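Local coordinates for ABC transporter substrate-binding protein (Rhizobium radiobacter, PDB 6TFX) that binds the opine mannopinic acid as the periplasmic solute-binding protein of an ABC importer, probably delivering it to the membrane transporter for uptake, at residues H254-T258 against F415-N419; R268-A272 against N451-I455. All coordinates share one frame; numbering follows the deposited sequence.

Contact 1. Residues H254-T258 against F415-N419; sequences HINIT and FSHCN. With MG (magnesium ion), chain G; EDO (1,2-ethanediol), chain D.
Where strand 240-255 runs out, its end and the loop that follows meet the loop 415-419, which carries one of the two cysteines of a magnesium site. Asn256 and Ser416 are in register, and the backbone of Ile257 makes the direct hydrogen bond: its N donates to Ser416 O at 3.0 Å, nearly straight at 169°. Ser416 CA sits 3.1 Å from Ile255 O in a weak, strongly bent CA-H...O contact. At the strand end, His254 and Phe415 meet through their CB atoms, and a water joins His254 ND1 to Ser416 N, 3.1 Å from the latter.

Asn256 carries the polar side. With CG anti to its backbone N (chi1 -176°), its amide comes obliquely to the His417 ring, the planes 11° apart, with ND2 3.3 Å from CD2 of His417 and at too poor an angle to bond NE2. OD1 of Asn256 meanwhile takes both Thr258 N, closing an Asx turn, and Thr258 OG1 at 2.7 Å, the two donors on the same face of the amide. Thr258 CG2 packs on His417 CB, while Glu405 and Asp377 hold the two ring nitrogens of His417. Cys418 SG is modelled as a magnesium ligand at 2.2 Å, short for such a bond; Cys453 SG is the other. Two bonds on OD1 therefore fix the flip of the Asn256 amide, and two carboxylates likewise pin the imidazole.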
loop_
_atom_site.group_PDB
_atom_site.type_symbol
_atom_site.label_atom_id
_atom_site.label_comp_id
_atom_site.label_asym_id
_atom_site.label_seq_id
_atom_site.Cartn_x
_atom_site.Cartn_y
_atom_site.Cartn_z
ATOM N N HIS A 254 1.129 -11.099 11.535
ATOM C CA HIS A 254 2.292 -10.579 12.256
ATOM C C HIS A 254 2.012 -10.861 13.720
ATOM O O HIS A 254 1.009 -10.375 14.245
ATOM C CB HIS A 254 2.424 -9.070 12.061
ATOM C CG HIS A 254 2.708 -8.725 10.637
ATOM N ND1 HIS A 254 4.010 -8.668 10.156
ATOM C CD2 HIS A 254 1.846 -8.448 9.632
ATOM C CE1 HIS A 254 3.905 -8.373 8.865
ATOM N NE2 HIS A 254 2.629 -8.220 8.494
ATOM N N ILE A 255 2.868 -11.651 14.364
ATOM C CA ILE A 255 2.618 -12.060 15.766
ATOM C C ILE A 255 3.488 -11.219 16.685
ATOM O O ILE A 255 4.709 -11.224 16.509
ATOM C CB ILE A 255 2.953 -13.573 15.959
ATOM C CG1 ILE A 255 2.096 -14.485 15.018
ATOM C CG2 ILE A 255 2.799 -13.983 17.441
ATOM C CD1 ILE A 255 2.750 -15.959 14.938
ATOM N N ASN A 256 2.894 -10.602 17.717
ATOM C CA ASN A 256 3.704 -9.825 18.653
ATOM C C ASN A 256 4.454 -10.837 19.512
ATOM O O ASN A 256 3.875 -11.434 20.429
ATOM C CB ASN A 256 2.851 -8.873 19.503
ATOM C CG ASN A 256 3.692 -8.001 20.386
ATOM O OD1 ASN A 256 4.814 -8.351 20.753
ATOM N ND2 ASN A 256 3.164 -6.857 20.761
ATOM N N ILE A 257 5.760 -11.010 19.206
ATOM C CA ILE A 257 6.602 -12.015 19.880
ATOM C C ILE A 257 6.931 -11.672 21.335
ATOM O O ILE A 257 7.545 -12.497 22.015
ATOM C CB ILE A 257 7.884 -12.280 19.065
ATOM C CG1 ILE A 257 8.797 -11.032 19.067
ATOM C CG2 ILE A 257 7.505 -12.752 17.615
ATOM C CD1 ILE A 257 10.190 -11.258 18.456
ATOM N N THR A 258 6.547 -10.472 21.822
ATOM C CA THR A 258 6.877 -10.115 23.205
ATOM C C THR A 258 5.720 -10.415 24.153
ATOM O O THR A 258 5.886 -10.251 25.360
ATOM C CB THR A 258 7.246 -8.615 23.299
ATOM O OG1 THR A 258 6.082 -7.830 23.077
ATOM C CG2 THR A 258 8.344 -8.209 22.320
ATOM N N PHE A 415 4.609 -4.859 13.426
ATOM C CA PHE A 415 3.634 -5.287 14.449
ATOM C C PHE A 415 4.117 -6.471 15.252
ATOM O O PHE A 415 3.607 -6.702 16.353
ATOM C CB PHE A 415 2.317 -5.675 13.780
ATOM C CG PHE A 415 1.704 -4.519 13.024
ATOM C CD1 PHE A 415 1.198 -3.412 13.704
ATOM C CD2 PHE A 415 1.632 -4.538 11.635
ATOM C CE1 PHE A 415 0.644 -2.336 13.002
ATOM C CE2 PHE A 415 1.049 -3.475 10.941
ATOM C CZ PHE A 415 0.591 -2.372 11.625
ATOM N N SER A 416 5.044 -7.259 14.694
ATOM C CA SER A 416 5.541 -8.446 15.395
ATOM C C SER A 416 6.587 -8.105 16.436
ATOM O O SER A 416 6.906 -8.955 17.269
ATOM C CB SER A 416 6.124 -9.442 14.392
ATOM O OG SER A 416 7.260 -8.872 13.764
ATOM N N HIS A 417 7.148 -6.872 16.382
ATOM C CA HIS A 417 8.244 -6.456 17.264
ATOM C C HIS A 417 9.514 -7.280 16.965
ATOM O O HIS A 417 10.351 -7.520 17.838
ATOM C CB HIS A 417 7.830 -6.468 18.750
ATOM C CG HIS A 417 6.750 -5.466 19.038
ATOM N ND1 HIS A 417 7.015 -4.310 19.745
ATOM C CD2 HIS A 417 5.432 -5.485 18.718
ATOM C CE1 HIS A 417 5.868 -3.643 19.794
ATOM N NE2 HIS A 417 4.882 -4.315 19.213
ATOM N N CYS A 418 9.651 -7.681 15.681
ATOM C CA CYS A 418 10.784 -8.464 15.177
ATOM C C CYS A 418 12.083 -7.647 15.369
ATOM O O CYS A 418 12.088 -6.430 15.156
ATOM C CB CYS A 418 10.539 -8.777 13.703
ATOM S SG CYS A 418 11.903 -9.645 12.869
ATOM N N ASN A 419 13.183 -8.323 15.749
ATOM C CA ASN A 419 14.493 -7.675 15.825
ATOM C C ASN A 419 15.612 -8.608 15.310
ATOM O O ASN A 419 16.750 -8.158 15.136
ATOM C CB ASN A 419 14.794 -7.158 17.238
ATOM C CG ASN A 419 14.923 -8.212 18.318
ATOM O OD1 ASN A 419 14.670 -9.408 18.120
ATOM N ND2 ASN A 419 15.314 -7.780 19.502
HETATM MG MG MG G . 11.325 -11.417 13.949
HETATM C C1 EDO D . 5.196 -7.021 26.979
HETATM O O1 EDO D . 4.934 -8.354 27.381
HETATM C C2 EDO D . 3.893 -6.383 26.459
HETATM O O2 EDO D . 4.047 -4.985 26.325
HETATM O O HOH W 1 5.977 -7.467 11.777
#

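Contact 2. Residues R268-A272 against N451-I455. With MG (magnesium ion), chain G.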
loop_
_atom_site.group_PDB
_atom_site.type_symbol
_atom_site.label_atom_id
_atom_site.label_comp_id
_atom_site.label_asym_id
_atom_site.label_seq_id
_atom_site.Cartn_x
_atom_site.Cartn_y
_atom_site.Cartn_z
ATOM N N ARG A 268 4.116 -20.146 18.534
ATOM C CA ARG A 268 4.117 -19.509 17.202
ATOM C C ARG A 268 4.236 -20.602 16.130
ATOM O O ARG A 268 3.522 -20.583 15.119
ATOM C CB ARG A 268 5.291 -18.518 17.073
ATOM C CG ARG A 268 5.198 -17.388 18.092
ATOM C CD ARG A 268 6.030 -16.169 17.708
ATOM N NE ARG A 268 7.462 -16.456 17.561
ATOM C CZ ARG A 268 8.347 -16.368 18.549
ATOM N NH1 ARG A 268 7.940 -16.156 19.797
ATOM N NH2 ARG A 268 9.637 -16.566 18.312
ATOM N N GLN A 269 5.147 -21.573 16.343
ATOM C CA GLN A 269 5.308 -22.683 15.406
ATOM C C GLN A 269 3.998 -23.466 15.277
ATOM O O GLN A 269 3.590 -23.819 14.165
ATOM C CB GLN A 269 6.418 -23.625 15.880
ATOM C CG GLN A 269 7.808 -23.003 15.753
ATOM C CD GLN A 269 8.855 -23.841 16.455
ATOM O OE1 GLN A 269 8.579 -24.547 17.442
ATOM N NE2 GLN A 269 10.093 -23.763 15.959
ATOM N N ALA A 270 3.306 -23.680 16.418
ATOM C CA ALA A 270 2.026 -24.387 16.385
ATOM C C ALA A 270 1.045 -23.634 15.473
ATOM O O ALA A 270 0.378 -24.250 14.665
ATOM C CB ALA A 270 1.453 -24.514 17.790
ATOM N N LEU A 271 0.987 -22.293 15.592
ATOM C CA LEU A 271 0.072 -21.512 14.744
ATOM C C LEU A 271 0.451 -21.660 13.282
ATOM O O LEU A 271 -0.421 -21.906 12.448
ATOM C CB LEU A 271 0.062 -20.030 15.171
ATOM C CG LEU A 271 -0.950 -19.120 14.476
ATOM C CD1 LEU A 271 -2.399 -19.590 14.717
ATOM C CD2 LEU A 271 -0.778 -17.681 14.965
ATOM N N ALA A 272 1.759 -21.543 12.974
ATOM C CA ALA A 272 2.242 -21.625 11.588
ATOM C C ALA A 272 1.919 -22.995 10.966
ATOM O O ALA A 272 1.651 -23.062 9.759
ATOM C CB ALA A 272 3.746 -21.380 11.532
ATOM N N ASN A 451 12.014 -17.781 13.029
ATOM C CA ASN A 451 11.642 -17.323 14.380
ATOM C C ASN A 451 10.111 -17.146 14.464
ATOM O O ASN A 451 9.566 -16.852 15.538
ATOM C CB ASN A 451 12.384 -16.033 14.707
ATOM C CG ASN A 451 13.792 -16.369 15.114
ATOM O OD1 ASN A 451 14.050 -16.675 16.280
ATOM N ND2 ASN A 451 14.720 -16.412 14.153
ATOM N N VAL A 452 9.425 -17.305 13.315
ATOM C CA VAL A 452 7.963 -17.225 13.230
ATOM C C VAL A 452 7.456 -15.893 13.781
ATOM O O VAL A 452 6.557 -15.846 14.622
ATOM C CB VAL A 452 7.224 -18.458 13.851
ATOM C CG1 VAL A 452 5.770 -18.549 13.356
ATOM C CG2 VAL A 452 7.971 -19.761 13.586
ATOM N N CYS A 453 8.092 -14.798 13.350
ATOM C CA CYS A 453 7.616 -13.469 13.713
ATOM C C CYS A 453 6.349 -13.159 12.913
ATOM O O CYS A 453 5.478 -12.418 13.366
ATOM C CB CYS A 453 8.709 -12.453 13.424
ATOM S SG CYS A 453 10.200 -12.762 14.396
ATOM N N ALA A 454 6.259 -13.730 11.707
ATOM C CA ALA A 454 5.107 -13.525 10.850
ATOM C C ALA A 454 4.907 -14.789 10.056
ATOM O O ALA A 454 5.878 -15.519 9.797
ATOM C CB ALA A 454 5.323 -12.343 9.916
ATOM N N ILE A 455 3.650 -15.075 9.736
ATOM C CA ILE A 455 3.268 -16.262 8.966
ATOM C C ILE A 455 2.655 -15.759 7.677
ATOM O O ILE A 455 1.628 -15.081 7.692
ATOM C CB ILE A 455 2.261 -17.143 9.749
ATOM C CG1 ILE A 455 2.817 -17.555 11.131
ATOM C CG2 ILE A 455 1.892 -18.364 8.877
ATOM C CD1 ILE A 455 1.697 -17.988 12.085
HETATM MG MG MG G . 11.325 -11.417 13.949
#
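Val452 lays CG1 against the last turn of helix 265-272, 3.7 Å from Arg268 CB and 3.9 Å from Ala272 CB, and the Val452 and Gln269 side chains cross at about a right angle, CG2 of Val452 near CG of Gln269. Val452 is the first residue to leave the helical backbone after helix 434-450, in a Schellman motif with positive phi (56°), and leads the chain into strand 454-467 of the mixed sheet. Three residues on, Ile455, the second residue of the strand, faces the helix too. Its CD1 reaches Leu271 CG at 3.7 Å and also lies over the backbone at Ala272 N, with CG1 beside the methyl of Ala272; the same helix face rests on Ile255 of the neighbouring strand 240-255.

The polar end of the contact is Arg268. Its chain bends at chi3 (-59°), which turns the guanidinium side-on to the end of the 434-450 helix. NE and NH2 both donate to Asn451 O, at 2.9 and 2.8 Å, with this oxygen only 3° out of the guanidinium plane. A carbonyl near a helix C-terminus is probably made more negative by the helix dipole, and would suit a cation. NH1 of Arg268 goes instead to Phe262 O. Next, Cys453 turns away and puts SG 1.8 Å from the modelled magnesium, too short for magnesium-sulfur, leaving bond length and ion identity doubtful.

The centres of contacts 1 and 2 are 10 Å apart on the same side of the chain's centre, and their segments alternate along the sequence: 254-258, 268-272, 415-419, 451-455. Strands 240-255 and 454-467 are antiparallel neighbours in the mixed sheet, and Ile255 N probably hydrogen-bonds to Cys453 O at 2.9 Å, while Ile255 CD1 packs on Ile455 CD1. Helix 265-272 follows strand 240-255 and packs on its last residue, Ile255, with Ile257 CG2 touching Arg268 NE. Cys418 of contact 1 and Cys453 of contact 2 bring the loop and the turn together at one modelled magnesium ion, though the short metal-sulfur distances leave its identity in doubt.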